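Local coordinates for protein putative transcriptional regulator, IclR family (Arthrobacter aurescens, PDB 3OBF) that probably acts as a DNA-binding transcription factor of the IclR family, the chain here being its C-terminal, GAF-like domain of the kind that binds effectors, at residues Ala25-Asn30 / Val136-Ile141; Glu33-Glu38 / Gly53-Glu58; Val124-Tyr129 / Ala159-Ala164. One frame throughout, in Å; residues are numbered along the deposited sequence.

Contact 1: residues Ala25-Asn30 / Val136-Ile141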
loop_
_atom_site.group_PDB
_atom_site.type_symbol
_atom_site.label_atom_id
_atom_site.label_comp_id
_atom_site.label_asym_id
_atom_site.label_seq_id
_atom_site.Cartn_x
_atom_site.Cartn_y
_atom_site.Cartn_z
ATOM N N ALA A 25 -3.359 5.515 -5.936
ATOM C CA ALA A 25 -4.559 4.745 -5.653
ATOM C C ALA A 25 -4.852 4.751 -4.178
ATOM O O ALA A 25 -3.937 4.758 -3.367
ATOM C CB ALA A 25 -4.394 3.315 -6.126
ATOM N N LEU A 26 -6.136 4.734 -3.840
ATOM C CA LEU A 26 -6.565 4.564 -2.492
ATOM C C LEU A 26 -7.032 3.106 -2.358
ATOM O O LEU A 26 -7.917 2.646 -3.096
ATOM C CB LEU A 26 -7.715 5.532 -2.164
ATOM C CG LEU A 26 -8.240 5.498 -0.704
ATOM C CD1 LEU A 26 -7.237 6.191 0.244
ATOM C CD2 LEU A 26 -9.624 6.156 -0.550
HETATM N N MSE A 27 -6.421 2.393 -1.408
HETATM C CA MSE A 27 -6.752 1.006 -1.144
HETATM C C MSE A 27 -7.548 0.878 0.167
HETATM O O MSE A 27 -7.334 1.645 1.128
HETATM C CB MSE A 27 -5.483 0.159 -1.047
HETATM C CG MSE A 27 -4.431 0.490 -2.061
HETATM SE SE MSE A 27 -5.066 0.219 -3.915
HETATM C CE MSE A 27 -5.073 -1.713 -3.949
ATOM N N VAL A 28 -8.463 -0.091 0.185
ATOM C CA VAL A 28 -9.116 -0.522 1.421
ATOM C C VAL A 28 -8.912 -2.025 1.662
ATOM O O VAL A 28 -8.636 -2.787 0.735
ATOM C CB VAL A 28 -10.615 -0.162 1.490
ATOM C CG1 VAL A 28 -10.811 1.369 1.414
ATOM C CG2 VAL A 28 -11.408 -0.930 0.397
ATOM N N TRP A 29 -9.058 -2.419 2.928
ATOM C CA TRP A 29 -8.787 -3.769 3.384
ATOM C C TRP A 29 -10.107 -4.415 3.711
ATOM O O TRP A 29 -10.914 -3.817 4.437
ATOM C CB TRP A 29 -7.958 -3.664 4.661
ATOM C CG TRP A 29 -7.444 -4.963 5.227
ATOM C CD1 TRP A 29 -7.659 -5.448 6.496
ATOM C CD2 TRP A 29 -6.602 -5.916 4.570
ATOM N NE1 TRP A 29 -7.012 -6.654 6.658
ATOM C CE2 TRP A 29 -6.362 -6.966 5.488
ATOM C CE3 TRP A 29 -6.036 -5.993 3.294
ATOM C CZ2 TRP A 29 -5.570 -8.063 5.174
ATOM C CZ3 TRP A 29 -5.240 -7.089 2.986
ATOM C CH2 TRP A 29 -5.009 -8.102 3.922
ATOM N N ASN A 30 -10.358 -5.597 3.180
ATOM C CA ASN A 30 -11.519 -6.391 3.629
ATOM C C ASN A 30 -11.178 -7.567 4.553
ATOM O O ASN A 30 -12.038 -8.411 4.852
ATOM C CB ASN A 30 -12.371 -6.879 2.445
ATOM C CG ASN A 30 -11.626 -7.805 1.532
ATOM O OD1 ASN A 30 -10.596 -8.349 1.894
ATOM N ND2 ASN A 30 -12.158 -8.012 0.335
ATOM N N VAL A 136 -7.477 2.994 8.245
ATOM C CA VAL A 136 -8.720 2.889 7.465
ATOM C C VAL A 136 -8.524 2.711 5.976
ATOM O O VAL A 136 -9.445 2.339 5.269
ATOM C CB VAL A 136 -9.678 4.096 7.724
ATOM C CG1 VAL A 136 -10.136 4.060 9.185
ATOM C CG2 VAL A 136 -9.013 5.406 7.370
ATOM N N ALA A 137 -7.306 2.946 5.501
ATOM C CA ALA A 137 -7.043 2.865 4.085
ATOM C C ALA A 137 -5.552 2.928 3.919
ATOM O O ALA A 137 -4.819 3.112 4.887
ATOM C CB ALA A 137 -7.720 4.034 3.341
ATOM N N SER A 138 -5.092 2.787 2.691
ATOM C CA SER A 138 -3.741 3.149 2.397
ATOM C C SER A 138 -3.609 3.780 1.033
ATOM O O SER A 138 -4.437 3.568 0.160
ATOM C CB SER A 138 -2.803 1.959 2.583
ATOM O OG SER A 138 -2.654 1.233 1.426
ATOM N N VAL A 139 -2.571 4.587 0.862
ATOM C CA VAL A 139 -2.263 5.138 -0.455
ATOM C C VAL A 139 -1.192 4.269 -1.129
ATOM O O VAL A 139 -0.198 3.909 -0.485
ATOM C CB VAL A 139 -1.788 6.590 -0.320
ATOM C CG1 VAL A 139 -1.311 7.156 -1.723
ATOM C CG2 VAL A 139 -2.919 7.458 0.322
ATOM N N LEU A 140 -1.419 3.918 -2.397
ATOM C CA LEU A 140 -0.510 3.088 -3.171
ATOM C C LEU A 140 0.007 3.862 -4.400
ATOM O O LEU A 140 -0.770 4.538 -5.083
ATOM C CB LEU A 140 -1.227 1.802 -3.622
ATOM C CG LEU A 140 -0.601 0.864 -4.689
ATOM C CD1 LEU A 140 0.684 0.214 -4.181
ATOM C CD2 LEU A 140 -1.610 -0.226 -5.227
ATOM N N ILE A 141 1.317 3.764 -4.654
ATOM C CA ILE A 141 1.892 4.186 -5.909
ATOM C C ILE A 141 2.449 2.930 -6.569
ATOM O O ILE A 141 3.503 2.420 -6.159
ATOM C CB ILE A 141 3.024 5.274 -5.764
ATOM C CG1 ILE A 141 2.531 6.533 -5.014
ATOM C CG2 ILE A 141 3.563 5.657 -7.179
ATOM C CD1 ILE A 141 3.650 7.580 -4.741
HETATM O O HOH W 1 -9.669 -0.410 4.973
#

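Contact 2: residues Glu33-Glu38 / Gly53-Glu58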
loop_
_atom_site.group_PDB
_atom_site.type_symbol
_atom_site.label_atom_id
_atom_site.label_comp_id
_atom_site.label_asym_id
_atom_site.label_seq_id
_atom_site.Cartn_x
_atom_site.Cartn_y
_atom_site.Cartn_z
ATOM N N GLU A 33 -7.779 -9.192 1.635
ATOM C CA GLU A 33 -7.470 -8.582 0.335
ATOM C C GLU A 33 -7.410 -7.076 0.412
ATOM O O GLU A 33 -8.206 -6.426 1.112
ATOM C CB GLU A 33 -8.541 -8.844 -0.727
ATOM C CG GLU A 33 -8.876 -10.241 -1.086
ATOM C CD GLU A 33 -10.112 -10.249 -1.952
ATOM O OE1 GLU A 33 -11.086 -9.561 -1.583
ATOM O OE2 GLU A 33 -10.112 -10.910 -3.008
ATOM N N SER A 34 -6.494 -6.526 -0.364
ATOM C CA SER A 34 -6.436 -5.110 -0.530
ATOM C C SER A 34 -7.153 -4.760 -1.839
ATOM O O SER A 34 -6.962 -5.434 -2.850
ATOM C CB SER A 34 -4.982 -4.664 -0.535
ATOM O OG SER A 34 -4.963 -3.274 -0.585
HETATM N N MSE A 35 -8.017 -3.742 -1.813
HETATM C CA MSE A 35 -8.812 -3.412 -3.000
HETATM C C MSE A 35 -8.672 -1.961 -3.388
HETATM O O MSE A 35 -8.733 -1.079 -2.529
HETATM C CB MSE A 35 -10.300 -3.781 -2.815
HETATM C CG MSE A 35 -11.125 -3.677 -4.094
HETATM SE SE MSE A 35 -12.982 -4.147 -3.772
HETATM C CE MSE A 35 -13.645 -4.470 -5.555
ATOM N N CYS A 36 -8.507 -1.721 -4.688
ATOM C CA CYS A 36 -8.427 -0.360 -5.180
ATOM C C CYS A 36 -9.838 0.264 -5.320
ATOM O O CYS A 36 -10.693 -0.249 -6.047
ATOM C CB CYS A 36 -7.643 -0.288 -6.486
ATOM S SG CYS A 36 -7.675 1.404 -7.143
ATOM N N VAL A 37 -10.091 1.341 -4.587
ATOM C CA VAL A 37 -11.430 1.948 -4.627
ATOM C C VAL A 37 -11.429 3.344 -5.268
ATOM O O VAL A 37 -12.490 3.899 -5.509
ATOM C CB VAL A 37 -12.068 2.056 -3.225
ATOM C CG1 VAL A 37 -12.252 0.681 -2.619
ATOM C CG2 VAL A 37 -11.273 3.035 -2.295
ATOM N N GLU A 38 -10.241 3.906 -5.505
ATOM C CA GLU A 38 -10.104 5.205 -6.142
ATOM C C GLU A 38 -8.680 5.322 -6.676
ATOM O O GLU A 38 -7.720 5.033 -5.954
ATOM C CB GLU A 38 -10.374 6.332 -5.136
ATOM C CG GLU A 38 -10.695 7.678 -5.767
ATOM C CD GLU A 38 -11.335 8.630 -4.751
ATOM O OE1 GLU A 38 -12.514 8.987 -4.970
ATOM O OE2 GLU A 38 -10.672 9.002 -3.739
ATOM N N GLY A 53 -11.164 -1.504 -8.433
ATOM C CA GLY A 53 -11.697 -2.834 -8.149
ATOM C C GLY A 53 -10.655 -3.944 -8.103
ATOM O O GLY A 53 -10.963 -5.033 -7.670
ATOM N N ALA A 54 -9.416 -3.653 -8.514
ATOM C CA ALA A 54 -8.359 -4.630 -8.454
ATOM C C ALA A 54 -8.147 -5.061 -6.998
ATOM O O ALA A 54 -8.251 -4.252 -6.053
ATOM C CB ALA A 54 -7.063 -4.068 -9.065
ATOM N N ARG A 55 -7.910 -6.355 -6.837
ATOM C CA ARG A 55 -7.776 -6.973 -5.528
ATOM C C ARG A 55 -6.432 -7.663 -5.412
ATOM O O ARG A 55 -6.028 -8.396 -6.313
ATOM C CB ARG A 55 -8.890 -7.991 -5.296
ATOM C CG ARG A 55 -10.314 -7.429 -5.130
ATOM C CD ARG A 55 -11.320 -8.599 -5.322
ATOM N NE ARG A 55 -12.724 -8.181 -5.406
ATOM C CZ ARG A 55 -13.559 -8.061 -4.362
ATOM N NH1 ARG A 55 -13.152 -8.310 -3.120
ATOM N NH2 ARG A 55 -14.815 -7.675 -4.554
ATOM N N TYR A 56 -5.751 -7.436 -4.298
ATOM C CA TYR A 56 -4.388 -7.947 -4.110
ATOM C C TYR A 56 -4.338 -8.832 -2.864
ATOM O O TYR A 56 -4.780 -8.410 -1.796
ATOM C CB TYR A 56 -3.386 -6.772 -4.006
ATOM C CG TYR A 56 -3.365 -5.922 -5.260
ATOM C CD1 TYR A 56 -2.504 -6.225 -6.328
ATOM C CD2 TYR A 56 -4.253 -4.844 -5.393
ATOM C CE1 TYR A 56 -2.517 -5.464 -7.502
ATOM C CE2 TYR A 56 -4.291 -4.078 -6.551
ATOM C CZ TYR A 56 -3.424 -4.392 -7.601
ATOM O OH TYR A 56 -3.477 -3.618 -8.720
ATOM N N ASN A 57 -3.820 -10.057 -2.995
ATOM C CA ASN A 57 -3.647 -10.911 -1.797
ATOM C C ASN A 57 -2.251 -11.555 -1.658
ATOM O O ASN A 57 -2.086 -12.548 -0.934
ATOM C CB ASN A 57 -4.754 -11.962 -1.679
ATOM C CG ASN A 57 -4.549 -13.114 -2.625
ATOM O OD1 ASN A 57 -4.067 -12.932 -3.716
ATOM N ND2 ASN A 57 -4.894 -14.312 -2.194
ATOM N N GLU A 58 -1.255 -10.976 -2.331
ATOM C CA GLU A 58 0.139 -11.409 -2.183
ATOM C C GLU A 58 0.742 -10.617 -1.043
ATOM O O GLU A 58 0.625 -9.383 -0.964
ATOM C CB GLU A 58 0.927 -11.161 -3.473
ATOM C CG GLU A 58 0.365 -12.024 -4.646
ATOM C CD GLU A 58 0.928 -11.660 -6.009
ATOM O OE1 GLU A 58 1.979 -12.213 -6.382
ATOM O OE2 GLU A 58 0.300 -10.843 -6.735
#

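Contact 3: residues Val124-Tyr129 / Ala159-Ala164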
loop_
_atom_site.group_PDB
_atom_site.type_symbol
_atom_site.label_atom_id
_atom_site.label_comp_id
_atom_site.label_asym_id
_atom_site.label_seq_id
_atom_site.Cartn_x
_atom_site.Cartn_y
_atom_site.Cartn_z
ATOM N N VAL A 124 5.011 1.239 -3.719
ATOM C CA VAL A 124 5.117 1.676 -2.346
ATOM C C VAL A 124 3.718 2.016 -1.843
ATOM O O VAL A 124 2.894 2.473 -2.606
ATOM C CB VAL A 124 6.035 2.926 -2.185
ATOM C CG1 VAL A 124 7.525 2.593 -2.511
ATOM C CG2 VAL A 124 5.510 4.106 -3.036
ATOM N N ALA A 125 3.461 1.812 -0.559
ATOM C CA ALA A 125 2.162 2.124 0.028
ATOM C C ALA A 125 2.329 2.633 1.472
ATOM O O ALA A 125 3.255 2.204 2.181
ATOM C CB ALA A 125 1.265 0.897 -0.010
ATOM N N SER A 126 1.399 3.463 1.901
ATOM C CA SER A 126 1.419 4.087 3.235
ATOM C C SER A 126 0.030 4.073 3.884
ATOM O O SER A 126 -0.965 4.126 3.177
ATOM C CB SER A 126 1.901 5.538 3.139
ATOM O OG SER A 126 3.234 5.560 2.635
ATOM N N PRO A 127 -0.039 4.000 5.232
ATOM C CA PRO A 127 -1.338 3.853 5.898
ATOM C C PRO A 127 -2.036 5.204 6.105
ATOM O O PRO A 127 -1.376 6.225 6.203
ATOM C CB PRO A 127 -0.983 3.179 7.238
ATOM C CG PRO A 127 0.483 3.656 7.505
ATOM C CD PRO A 127 1.110 3.807 6.151
ATOM N N VAL A 128 -3.368 5.185 6.131
ATOM C CA VAL A 128 -4.185 6.353 6.386
ATOM C C VAL A 128 -4.913 6.005 7.656
ATOM O O VAL A 128 -5.381 4.875 7.788
ATOM C CB VAL A 128 -5.202 6.570 5.232
ATOM C CG1 VAL A 128 -6.264 7.629 5.613
ATOM C CG2 VAL A 128 -4.469 6.983 3.961
ATOM N N TYR A 129 -4.979 6.942 8.599
ATOM C CA TYR A 129 -5.675 6.721 9.879
ATOM C C TYR A 129 -6.862 7.656 10.084
ATOM O O TYR A 129 -6.850 8.787 9.595
ATOM C CB TYR A 129 -4.719 6.900 11.074
ATOM C CG TYR A 129 -3.557 5.965 11.040
ATOM C CD1 TYR A 129 -3.655 4.691 11.565
ATOM C CD2 TYR A 129 -2.348 6.367 10.489
ATOM C CE1 TYR A 129 -2.553 3.812 11.531
ATOM C CE2 TYR A 129 -1.256 5.523 10.465
ATOM C CZ TYR A 129 -1.370 4.249 10.982
ATOM O OH TYR A 129 -0.286 3.415 10.922
ATOM N N ALA A 159 7.037 10.374 -1.147
ATOM C CA ALA A 159 5.882 11.051 -1.722
ATOM C C ALA A 159 4.591 10.370 -1.244
ATOM O O ALA A 159 3.623 11.037 -0.862
ATOM C CB ALA A 159 5.962 11.038 -3.251
ATOM N N CYS A 160 4.615 9.038 -1.229
ATOM C CA CYS A 160 3.452 8.256 -0.853
ATOM C C CYS A 160 3.099 8.531 0.601
ATOM O O CYS A 160 1.949 8.723 0.942
ATOM C CB CYS A 160 3.738 6.777 -1.070
ATOM S SG CYS A 160 2.347 5.731 -0.886
ATOM N N ALA A 161 4.116 8.549 1.452
ATOM C CA ALA A 161 3.925 8.751 2.862
ATOM C C ALA A 161 3.405 10.179 3.104
ATOM O O ALA A 161 2.520 10.381 3.961
ATOM C CB ALA A 161 5.234 8.525 3.591
ATOM N N ALA A 162 3.925 11.148 2.342
ATOM C CA ALA A 162 3.466 12.528 2.494
ATOM C C ALA A 162 2.007 12.651 2.109
ATOM O O ALA A 162 1.251 13.281 2.825
ATOM C CB ALA A 162 4.347 13.528 1.689
ATOM N N ALA A 163 1.600 12.011 1.007
ATOM C CA ALA A 163 0.207 12.011 0.565
ATOM C C ALA A 163 -0.708 11.312 1.574
ATOM O O ALA A 163 -1.784 11.842 1.910
ATOM C CB ALA A 163 0.066 11.362 -0.828
ATOM N N ALA A 164 -0.287 10.152 2.081
ATOM C CA ALA A 164 -1.108 9.474 3.111
ATOM C C ALA A 164 -1.290 10.324 4.381
ATOM O O ALA A 164 -2.369 10.311 4.982
ATOM C CB ALA A 164 -0.580 8.084 3.457
#

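Contact 1: residues Ala25-Asn30 / Val136-Ile141
A buried serine hydroxyl without a hydrogen-bond partner in the model sits in the middle of this antiparallel strand pair: the small side chain of Ser-138 lies beside that of selenomethionine Met-27, with Ser-138 OG 3.9 Å from Met-27 CB. Four backbone bonds hold the strands. Met-27 N to Ser-138 O is 2.8 Å, almost straight and nearly along the C=O axis, whereas Ser-138 N reaches Met-27 O from 27° above the carbonyl plane. Ala-25 and Leu-140 form the other hydrogen-bonded pair. On their side of the sheet Met-27, bent at chi2 and chi3, crosses Leu-140 obliquely and lays Met-27 SE 3.7 Å from Leu-140 CD2. On the other side Leu-26 CD1 meets Ala-137 CB at 3.8 Å; the single methyl of Ala-137 lets the Leu-26 branch come this close. Direct pairing then gives way to a water, which accepts from Trp-29 N and donates to Val-136 O, beside the classic beta bulge where Val-136 and Ala-137 both face Val-128. Helix 3-20 covers the Leu-26 and Val-139 face, helix 62-69 covers Met-27 and, through Val-66, Ser-138, and strands 34-40 and 121-129 flank the pair.

Contact 2: residues Glu33-Glu38 / Gly53-Glu58
Glu-33 OE1 is gripped by two bonds, one from Arg-55 NH1 in a salt bridge and one from Asn-30 ND2. They link Asn-30, Glu-33 and Arg-55 at one end of an antiparallel pairing in which the short strand 55-56 is an outermost strand, within this chain, of the sheet of the IclR C-terminal domain. Arg-55 NH1 donates to the syn lone pair of Glu-33 OE1 over 2.9 Å; the oxygen lies in the guanidinium plane, while the two flat groups are turned 37° apart. One N-H thus meets one oxygen, and the second, Glu-33 OE2, lies against the arginine chain, 3.5 Å from Arg-55 CD. Extended from CG to NE, Arg-55 runs beside the equally extended selenomethionine Met-35, both pointing the same way. This brings Met-35 SE over the centre of one guanidinium face, 4.0 Å above its plane, with Met-35 CE 3.6 Å from Arg-55 NH2. The long aliphatic part of Arg-55 lets its charge reach Glu-33 while packing along Met-35, whose polarisable selenium may suit a place over the cation.

The backbone pairs Ser-34 with Tyr-56 by two bonds and continues through Cys-36 N to Ala-54 O. It ends with Gly-53 N giving a bond of 2.7 Å to Cys-36 O. Gly-53 has a positive phi of 85°, where a CB would jam against the preceding carbonyl oxygen, so glycine fits the turn. On the other face the small Ser-34 hydrogen-bonds through OG to Ser-63 of helix 62-69, while Tyr-56 packs on Val-64 of that helix. Near the plane of the tyrosine ring, Ser-34 O lies at its edge, 3.8 Å from Tyr-56 CD2.

Contact 3: residues Val124-Tyr129 / Ala159-Ala164
Close packing, mostly apolar, carries this meeting between a strand and a helix segment that run nearly the same way, 20° apart, with axes only 7.2 Å from each other at closest approach. Such closeness depends on small residues. Ala-164 turns its CB to the strand, and this methyl settles against Ser-126 CB at 3.6 Å and makes a van der Waals contact with the strand backbone, Ala-164 CB to Pro-127 O being 3.4 Å. At one end Val-128 CG2 reaches the same methyl, Ala-164 CB, more loosely, from 4.1 Å. At the other end Val-124 CG2, in the crowded position between its backbone N and carbonyl carbon, meets Cys-160 CB at 3.8 Å. The two beta-branched valines suit a strand, and their CG2 methyls reach the helix from either end of the segment.

Sulfur contacts come next. Cys-160 holds SG anti to its backbone N (chi1 -171°), which lays the thiol alongside the strand, close to the CA of Ala-125, with Cys-160 SG 3.6 Å from Ser-126 OG. The thiol is small and apolar enough to lie directly against the strand backbone, and it also packs on Val-139 O of the neighbouring strand.

The polar element is Ser-126. Its OG, anti to the carbonyl carbon, comes within 3.3 Å of Ala-161 CA but makes no hydrogen bond to the helix, the angle to Ala-161 N being poor; instead it is bonded to Gly-109 O. Serine thus combines a small body for close packing with a satisfied buried hydroxyl.

Ala-125 and Pro-127 point their side chains away from the helix and touch Val-66 of helix 62-69. The strand is therefore a layer between helices on its two sides, a three-layer alpha-beta-alpha arrangement in keeping with the GAF-like fold of IclR C-terminal domains.

Overall arrangement
All three contacts share one antiparallel sheet, in which strands 55-56, 34-40, 24-29, 135-144 and 121-129 follow one another side by side: contacts 1 and 2 pair its strands, and contact 3 packs helix 150-170 on it. Contact 1 lies in the middle, its centre about 8 Å from that of contact 2 and 9 Å from that of contact 3; contacts 2 and 3 lie on opposite sides of the chain's centre, with centres about 16 Å apart. Along the chain contact 2 is nested inside the loop closed by contact 1, whereas contacts 1 and 3 interleave. Joining strand 24-29 to strand 135-144 therefore unites the early and late parts of the domain in a continuous sheet.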